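Arginine kinase (Cydia pomonella granulosis virus, PDB 6VVG) probably phosphorylates serine and threonine residues as an ATP-dependent viral protein kinase, and can hold AMP in its nucleotide pocket. Local coordinates at residues S171-D174 with Y179-P182; L113-C118 with E243-K248; I65-N70 with L129-K134. All coordinates share one frame; numbering follows the deposited sequence.

Interaction 1: S171-D174 with Y179-P182; sequences SFYD and YFSP
The backbone O of Asp-174 lies against the ring of Phe-180, 3.2 Å from both CE1 and CZ and tilted off the ring plane, with no hydrogen bond between the two segments. The neighbouring rim atom CE2 lies 3.7 Å from Tyr-173 CD1. The two rings meet obliquely, planes inclined by 34° and centroids 5.8 Å apart. Tyr-173 is the centre of an inverse gamma turn, and its side chain crosses that of Phe-180 at about a right angle. The hydroxyl of Tyr-173 bonds to the carbonyl of Ile-185, its ring stacks on His-187, and Pro-228 of helix 228-235 touches both aromatic side chains.

Both segments belong to the activation segment of the kinase fold; Ser-181 and Pro-182 stand where kinases carry the start of the APE motif, and Ser-181 N-caps helix 182-185. The Asp-174 carboxylate forms salt bridges to Lys-184 through OD1 and to Arg-165 through OD2, and OD1 also takes hydrogen bonds from Tyr-190 and Asn-140. Polar anchoring is thus left to outside partners, while the contact itself rests on van der Waals packing, perhaps with a weak attraction between the carbonyl oxygen and the ring hydrogens.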
loop_
_atom_site.group_PDB
_atom_site.type_symbol
_atom_site.label_atom_id
_atom_site.label_comp_id
_atom_site.label_asym_id
_atom_site.label_seq_id
_atom_site.Cartn_x
_atom_site.Cartn_y
_atom_site.Cartn_z
ATOM N N SER A 171 -2.775 -12.912 -6.826
ATOM C CA SER A 171 -1.806 -13.524 -5.931
ATOM C C SER A 171 -0.783 -14.344 -6.714
ATOM O O SER A 171 -1.015 -14.760 -7.851
ATOM C CB SER A 171 -2.506 -14.416 -4.905
ATOM O OG SER A 171 -3.056 -15.564 -5.528
ATOM N N PHE A 172 0.367 -14.562 -6.078
ATOM C CA PHE A 172 1.410 -15.447 -6.571
ATOM C C PHE A 172 1.967 -16.202 -5.371
ATOM O O PHE A 172 1.631 -15.917 -4.217
ATOM C CB PHE A 172 2.510 -14.679 -7.323
ATOM C CG PHE A 172 3.048 -13.493 -6.579
ATOM C CD1 PHE A 172 2.272 -12.361 -6.384
ATOM C CD2 PHE A 172 4.341 -13.503 -6.088
ATOM C CE1 PHE A 172 2.772 -11.271 -5.696
ATOM C CE2 PHE A 172 4.849 -12.416 -5.404
ATOM C CZ PHE A 172 4.063 -11.300 -5.206
ATOM N N TYR A 173 2.832 -17.175 -5.647
ATOM C CA TYR A 173 3.301 -18.101 -4.617
ATOM C C TYR A 173 4.460 -17.502 -3.810
ATOM O O TYR A 173 5.580 -18.009 -3.795
ATOM C CB TYR A 173 3.713 -19.417 -5.263
ATOM C CG TYR A 173 2.579 -20.276 -5.772
ATOM C CD1 TYR A 173 1.297 -20.162 -5.250
ATOM C CD2 TYR A 173 2.797 -21.215 -6.774
ATOM C CE1 TYR A 173 0.262 -20.958 -5.713
ATOM C CE2 TYR A 173 1.769 -22.018 -7.241
ATOM C CZ TYR A 173 0.505 -21.888 -6.704
ATOM O OH TYR A 173 -0.521 -22.680 -7.164
ATOM N N ASP A 174 4.168 -16.398 -3.129
ATOM C CA ASP A 174 5.111 -15.827 -2.177
ATOM C C ASP A 174 4.816 -16.356 -0.774
ATOM O O ASP A 174 3.712 -16.814 -0.477
ATOM C CB ASP A 174 5.055 -14.297 -2.208
ATOM C CG ASP A 174 3.709 -13.740 -1.777
ATOM O OD1 ASP A 174 2.715 -14.497 -1.742
ATOM O OD2 ASP A 174 3.648 -12.528 -1.479
ATOM N N TYR A 179 2.030 -22.965 4.780
ATOM C CA TYR A 179 0.987 -22.137 5.368
ATOM C C TYR A 179 -0.036 -21.679 4.337
ATOM O O TYR A 179 -0.934 -20.901 4.678
ATOM C CB TYR A 179 1.600 -20.914 6.068
ATOM C CG TYR A 179 2.259 -21.204 7.406
ATOM C CD1 TYR A 179 3.596 -21.576 7.476
ATOM C CD2 TYR A 179 1.549 -21.091 8.596
ATOM C CE1 TYR A 179 4.207 -21.835 8.691
ATOM C CE2 TYR A 179 2.151 -21.353 9.817
ATOM C CZ TYR A 179 3.482 -21.722 9.858
ATOM O OH TYR A 179 4.087 -21.980 11.068
ATOM N N PHE A 180 0.070 -22.142 3.090
ATOM C CA PHE A 180 -0.821 -21.685 2.031
ATOM C C PHE A 180 -2.231 -22.230 2.236
ATOM O O PHE A 180 -2.416 -23.437 2.409
ATOM C CB PHE A 180 -0.318 -22.141 0.659
ATOM C CG PHE A 180 0.837 -21.349 0.110
ATOM C CD1 PHE A 180 1.545 -20.462 0.897
ATOM C CD2 PHE A 180 1.222 -21.519 -1.212
ATOM C CE1 PHE A 180 2.613 -19.750 0.374
ATOM C CE2 PHE A 180 2.287 -20.812 -1.737
ATOM C CZ PHE A 180 2.983 -19.927 -0.943
ATOM N N SER A 181 -3.230 -21.349 2.172
ATOM C CA SER A 181 -4.618 -21.781 2.198
ATOM C C SER A 181 -5.001 -22.432 0.872
ATOM O O SER A 181 -4.336 -22.226 -0.147
ATOM C CB SER A 181 -5.538 -20.596 2.463
ATOM O OG SER A 181 -5.646 -19.775 1.311
ATOM N N PRO A 182 -6.081 -23.225 0.856
ATOM C CA PRO A 182 -6.547 -23.774 -0.432
ATOM C C PRO A 182 -6.719 -22.696 -1.488
ATOM O O PRO A 182 -6.394 -22.908 -2.662
ATOM C CB PRO A 182 -7.886 -24.440 -0.072
ATOM C CG PRO A 182 -7.762 -24.769 1.400
ATOM C CD PRO A 182 -6.935 -23.637 1.988
#

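Interaction 2: L113-C118 with E243-K248; sequences LNEAAC and EHVSKK
Glu-115 grips Ser-246 with both carboxylate oxygens. OE1 accepts the backbone N-H of Ser-246 at 2.9 Å (N-H...O angle 153°), and OE2 accepts the hydroxyl, with OG at 2.6 Å; each oxygen uses its syn lone pair, so backbone and side chain of one serine fill the mouth of the carboxylate. Val-245 comes in beside this fork, its CA and CB each 3.5 Å from Glu-115 OE1. A water on the same oxygen, 3.0 Å from OE1, also donates a weak bond to the carbonyl of His-244.

The glutamate reaches across because its CG is anti to the backbone N (chi1 173°) and the chain beyond stays extended. In the protein kinase fold the two partners open alpha E (115-133) and alpha H (247-256) of the C-lobe, so this is a clasp between two helix beginnings. Ser-246 is the N-cap of its helix: while its hydroxyl donates to Glu-115, OG also accepts from Ala-249 N, which fixes its rotation. Across from it, Asn-114 N-caps helix 115-133, its OD1 taking Ala-117 N at 2.9 Å nearly in line with the C=O bond and so setting the first turn from which Glu-115 projects. With both helix starts nearby, their dipoles would probably favour the charged form of the carboxylate. Farther out, Phe-276 and Ala-249 pack against the Glu-115 side chain.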
loop_
_atom_site.group_PDB
_atom_site.type_symbol
_atom_site.label_atom_id
_atom_site.label_comp_id
_atom_site.label_asym_id
_atom_site.label_seq_id
_atom_site.Cartn_x
_atom_site.Cartn_y
_atom_site.Cartn_z
ATOM N N LEU A 113 3.601 -23.722 26.166
ATOM C CA LEU A 113 2.382 -22.925 26.079
ATOM C C LEU A 113 1.201 -23.838 26.389
ATOM O O LEU A 113 0.891 -24.744 25.606
ATOM C CB LEU A 113 2.226 -22.303 24.692
ATOM C CG LEU A 113 3.219 -21.234 24.241
ATOM C CD1 LEU A 113 3.030 -20.934 22.753
ATOM C CD2 LEU A 113 3.057 -19.974 25.065
ATOM N N ASN A 114 0.541 -23.611 27.523
ATOM C CA ASN A 114 -0.653 -24.381 27.842
ATOM C C ASN A 114 -1.857 -23.799 27.099
ATOM O O ASN A 114 -1.760 -22.791 26.393
ATOM C CB ASN A 114 -0.886 -24.424 29.353
ATOM C CG ASN A 114 -1.158 -23.059 29.955
ATOM O OD1 ASN A 114 -1.428 -22.089 29.249
ATOM N ND2 ASN A 114 -1.086 -22.981 31.278
ATOM N N GLU A 115 -3.014 -24.445 27.259
ATOM C CA GLU A 115 -4.195 -24.037 26.504
ATOM C C GLU A 115 -4.544 -22.577 26.766
ATOM O O GLU A 115 -4.849 -21.830 25.829
ATOM C CB GLU A 115 -5.386 -24.934 26.842
ATOM C CG GLU A 115 -6.700 -24.472 26.217
ATOM C CD GLU A 115 -7.681 -25.610 25.969
ATOM O OE1 GLU A 115 -7.332 -26.780 26.235
ATOM O OE2 GLU A 115 -8.806 -25.329 25.500
ATOM N N ALA A 116 -4.509 -22.149 28.031
ATOM C CA ALA A 116 -4.849 -20.766 28.352
ATOM C C ALA A 116 -3.921 -19.791 27.638
ATOM O O ALA A 116 -4.369 -18.759 27.121
ATOM C CB ALA A 116 -4.792 -20.552 29.864
ATOM N N ALA A 117 -2.625 -20.104 27.590
ATOM C CA ALA A 117 -1.683 -19.228 26.901
ATOM C C ALA A 117 -1.983 -19.167 25.410
ATOM O O ALA A 117 -1.870 -18.103 24.788
ATOM C CB ALA A 117 -0.250 -19.702 27.139
ATOM N N CYS A 118 -2.357 -20.302 24.816
ATOM C CA CYS A 118 -2.696 -20.315 23.397
ATOM C C CYS A 118 -3.961 -19.506 23.132
ATOM O O CYS A 118 -4.028 -18.753 22.156
ATOM C CB CYS A 118 -2.865 -21.754 22.914
ATOM S SG CYS A 118 -1.354 -22.742 22.952
ATOM N N GLU A 243 -4.789 -34.333 21.557
ATOM C CA GLU A 243 -5.296 -35.208 22.612
ATOM C C GLU A 243 -5.500 -34.457 23.922
ATOM O O GLU A 243 -6.537 -34.608 24.578
ATOM C CB GLU A 243 -4.340 -36.387 22.808
ATOM C CG GLU A 243 -4.905 -37.534 23.636
ATOM C CD GLU A 243 -6.195 -38.107 23.068
ATOM O OE1 GLU A 243 -6.533 -37.802 21.905
ATOM O OE2 GLU A 243 -6.870 -38.869 23.791
ATOM N N HIS A 244 -4.526 -33.648 24.328
ATOM C CA HIS A 244 -4.511 -33.080 25.674
ATOM C C HIS A 244 -4.875 -31.594 25.692
ATOM O O HIS A 244 -4.358 -30.813 26.497
ATOM C CB HIS A 244 -3.152 -33.303 26.340
ATOM C CG HIS A 244 -2.754 -34.745 26.429
ATOM N ND1 HIS A 244 -3.640 -35.732 26.798
ATOM C CD2 HIS A 244 -1.576 -35.368 26.183
ATOM C CE1 HIS A 244 -3.025 -36.902 26.780
ATOM N NE2 HIS A 244 -1.772 -36.709 26.413
ATOM N N VAL A 245 -5.793 -31.193 24.819
ATOM C CA VAL A 245 -6.449 -29.898 24.904
ATOM C C VAL A 245 -7.953 -30.138 24.849
ATOM O O VAL A 245 -8.418 -31.232 24.529
ATOM C CB VAL A 245 -6.005 -28.923 23.792
ATOM C CG1 VAL A 245 -4.489 -28.780 23.787
ATOM C CG2 VAL A 245 -6.519 -29.374 22.440
ATOM N N SER A 246 -8.712 -29.089 25.152
ATOM C CA SER A 246 -10.144 -29.225 25.364
ATOM C C SER A 246 -10.869 -29.578 24.067
ATOM O O SER A 246 -10.321 -29.493 22.963
ATOM C CB SER A 246 -10.722 -27.930 25.931
ATOM O OG SER A 246 -10.725 -26.915 24.936
ATOM N N LYS A 247 -12.138 -29.969 24.218
ATOM C CA LYS A 247 -12.984 -30.212 23.056
ATOM C C LYS A 247 -13.228 -28.925 22.279
ATOM O O LYS A 247 -13.312 -28.939 21.046
ATOM C CB LYS A 247 -14.316 -30.827 23.495
ATOM C CG LYS A 247 -14.199 -32.211 24.121
ATOM C CD LYS A 247 -15.511 -32.987 24.024
ATOM C CE LYS A 247 -16.559 -32.439 24.984
ATOM N NZ LYS A 247 -17.026 -33.473 25.955
ATOM N N LYS A 248 -13.354 -27.799 22.987
ATOM C CA LYS A 248 -13.536 -26.522 22.306
ATOM C C LYS A 248 -12.298 -26.151 21.500
ATOM O O LYS A 248 -12.410 -25.662 20.370
ATOM C CB LYS A 248 -13.861 -25.425 23.320
ATOM C CG LYS A 248 -15.324 -25.371 23.741
ATOM C CD LYS A 248 -15.514 -24.495 24.979
ATOM C CE LYS A 248 -16.973 -24.469 25.419
ATOM N NZ LYS A 248 -17.200 -23.544 26.566
HETATM O O HOH W 1 -5.829 -28.335 28.317
#

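Interaction 3: I65-N70 with L129-K134; sequences ILMRNN and LNDLHK
Met-67 leaves the helical conformation after helix 59-66 and opens a type I beta turn that ends at Asn-70; the CA of Met-67 lies 6.9 Å from that of Leu-132, late in helix 115-133. The methionine chain then folds over rather than reaching out, bent at chi2 and again at chi3. Its sulfur settles against the helix backbone, SD 3.8 Å from Leu-132 CA, and the terminal methyl slides alongside Asp-131, with CE 3.3 Å from OD2 and 3.7 Å from CB. Phe-73 and Asn-135 touch the same methionine.

At the other end of the turn Asn-70 and Asp-131 approach from opposite directions: ND2 of Asn-70 donates to the anti lone pair of Asp-131 OD2 over 2.9 Å at 157°. OD2 lies almost in the amide plane of Asn-70, although amide and carboxylate planes differ by 38°. The amide oxygen is held by Asn-72 N. Asp-131 has a second modelled position, so its bonds, including a long salt bridge from OD1 to Lys-134 NZ, and the methyl contacts with OD2 and CB describe one conformer.

This is the alpha C-beta 4 loop resting on alpha E, the place where kinases tie the regulatory alpha C helix to the C-lobe; Ile-65 of that helix packs on Ser-58 of the second subunit. The chemistry is mixed: unspecific methionine packing is joined, in the conformer described, by one directional amide-carboxylate bond.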
loop_
_atom_site.group_PDB
_atom_site.type_symbol
_atom_site.label_atom_id
_atom_site.label_comp_id
_atom_site.label_asym_id
_atom_site.label_seq_id
_atom_site.Cartn_x
_atom_site.Cartn_y
_atom_site.Cartn_z
ATOM N N ILE A 65 3.342 2.066 9.450
ATOM C CA ILE A 65 2.702 3.355 9.700
ATOM C C ILE A 65 1.250 3.158 10.110
ATOM O O ILE A 65 0.796 3.692 11.130
ATOM C CB ILE A 65 2.807 4.256 8.456
ATOM C CG1 ILE A 65 4.268 4.523 8.096
ATOM C CG2 ILE A 65 2.047 5.559 8.686
ATOM C CD1 ILE A 65 5.103 5.061 9.228
ATOM N N LEU A 66 0.494 2.402 9.312
ATOM C CA LEU A 66 -0.927 2.230 9.591
ATOM C C LEU A 66 -1.151 1.672 10.990
ATOM O O LEU A 66 -2.112 2.050 11.669
ATOM C CB LEU A 66 -1.555 1.314 8.545
ATOM C CG LEU A 66 -1.753 1.904 7.149
ATOM C CD1 LEU A 66 -2.232 0.825 6.179
ATOM C CD2 LEU A 66 -2.728 3.065 7.193
ATOM N N MET A 67 -0.273 0.777 11.442
ATOM C CA MET A 67 -0.425 0.114 12.731
ATOM C C MET A 67 0.448 0.738 13.814
ATOM O O MET A 67 0.725 0.092 14.831
ATOM C CB MET A 67 -0.106 -1.374 12.588
ATOM C CG MET A 67 -0.797 -2.053 11.413
ATOM S SD MET A 67 -2.561 -1.687 11.327
ATOM C CE MET A 67 -3.120 -2.355 12.893
ATOM N N ARG A 68 0.864 1.991 13.626
ATOM C CA ARG A 68 1.772 2.630 14.575
ATOM C C ARG A 68 1.237 2.576 16.000
ATOM O O ARG A 68 1.999 2.364 16.949
ATOM C CB ARG A 68 2.020 4.082 14.164
ATOM N N ASN A 69 -0.068 2.761 16.175
ATOM C CA ASN A 69 -0.665 2.871 17.498
ATOM C C ASN A 69 -1.262 1.560 17.996
ATOM O O ASN A 69 -1.968 1.559 19.010
ATOM C CB ASN A 69 -1.734 3.963 17.492
ATOM C CG ASN A 69 -1.149 5.351 17.297
ATOM O OD1 ASN A 69 -0.132 5.698 17.900
ATOM N ND2 ASN A 69 -1.786 6.149 16.448
ATOM N N ASN A 70 -0.993 0.447 17.317
ATOM C CA ASN A 70 -1.453 -0.858 17.768
ATOM C C ASN A 70 -0.342 -1.513 18.572
ATOM O O ASN A 70 0.772 -1.667 18.046
ATOM C CB ASN A 70 -1.834 -1.737 16.584
ATOM C CG ASN A 70 -2.467 -3.046 17.009
ATOM O OD1 ASN A 70 -1.811 -3.897 17.606
ATOM N ND2 ASN A 70 -3.748 -3.211 16.709
ATOM N N LEU A 129 -4.667 -8.802 13.577
ATOM C CA LEU A 129 -4.796 -8.960 12.132
ATOM C C LEU A 129 -6.078 -8.309 11.624
ATOM O O LEU A 129 -6.093 -7.720 10.537
ATOM C CB LEU A 129 -4.756 -10.439 11.756
ATOM C CG LEU A 129 -3.374 -11.095 11.819
ATOM C CD1 LEU A 129 -3.473 -12.601 11.590
ATOM C CD2 LEU A 129 -2.421 -10.466 10.811
ATOM N N ASN A 130 -7.162 -8.394 12.401
ATOM C CA ASN A 130 -8.390 -7.707 12.006
ATOM C C ASN A 130 -8.163 -6.209 11.888
ATOM O O ASN A 130 -8.628 -5.575 10.930
ATOM C CB ASN A 130 -9.512 -7.991 13.005
ATOM C CG ASN A 130 -10.863 -7.483 12.524
ATOM O OD1 ASN A 130 -11.317 -7.830 11.434
ATOM N ND2 ASN A 130 -11.508 -6.655 13.335
ATOM N N ASP A 131 -7.462 -5.608 12.859
ATOM C CA ASP A 131 -7.157 -4.190 12.792
ATOM C C ASP A 131 -6.407 -3.846 11.502
ATOM O O ASP A 131 -6.719 -2.864 10.837
ATOM C CB ASP A 131 -6.346 -3.762 14.014
ATOM C CG ASP A 131 -6.391 -2.265 14.255
ATOM O OD1 ASP A 131 -7.288 -1.597 13.698
ATOM O OD2 ASP A 131 -5.527 -1.751 14.997
ATOM N N LEU A 132 -5.416 -4.671 11.151
ATOM C CA LEU A 132 -4.725 -4.472 9.878
ATOM C C LEU A 132 -5.692 -4.580 8.709
ATOM O O LEU A 132 -5.652 -3.761 7.784
ATOM C CB LEU A 132 -3.606 -5.499 9.735
ATOM C CG LEU A 132 -2.924 -5.631 8.374
ATOM C CD1 LEU A 132 -2.379 -4.287 7.937
ATOM C CD2 LEU A 132 -1.812 -6.674 8.429
ATOM N N HIS A 133 -6.582 -5.574 8.744
ATOM C CA HIS A 133 -7.477 -5.832 7.626
ATOM C C HIS A 133 -8.439 -4.682 7.365
ATOM O O HIS A 133 -8.900 -4.530 6.230
ATOM C CB HIS A 133 -8.248 -7.126 7.892
ATOM C CG HIS A 133 -7.385 -8.352 7.866
ATOM N ND1 HIS A 133 -7.772 -9.550 8.425
ATOM C CD2 HIS A 133 -6.156 -8.563 7.338
ATOM C CE1 HIS A 133 -6.819 -10.448 8.241
ATOM N NE2 HIS A 133 -5.828 -9.874 7.585
ATOM N N LYS A 134 -8.751 -3.867 8.376
ATOM C CA LYS A 134 -9.616 -2.717 8.141
ATOM C C LYS A 134 -9.051 -1.789 7.070
ATOM O O LYS A 134 -9.804 -1.004 6.480
ATOM C CB LYS A 134 -9.826 -1.937 9.440
ATOM C CG LYS A 134 -10.703 -2.624 10.487
ATOM C CD LYS A 134 -10.798 -1.758 11.749
ATOM C CE LYS A 134 -11.464 -2.493 12.904
ATOM N NZ LYS A 134 -10.683 -2.361 14.174
#

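Interactions 2 and 3 share helix 115-133, one near its start and the other late in it, and their centres lie 28 Å apart; interaction 1 does not use that helix and sits within the chain loop that interaction 2 closes. Depth and chemistry change together. The 171-174 with 179-182 contact is buried and packs aromatic rings and a carbonyl without a hydrogen bond between segments. The 113-118 with 243-248 contact is at the surface, rests on a carboxylate fork and includes a water. Interaction 3, partly buried, combines both styles, and it alone joins the alpha C region to the C-lobe, whereas the other two stay within the C-lobe.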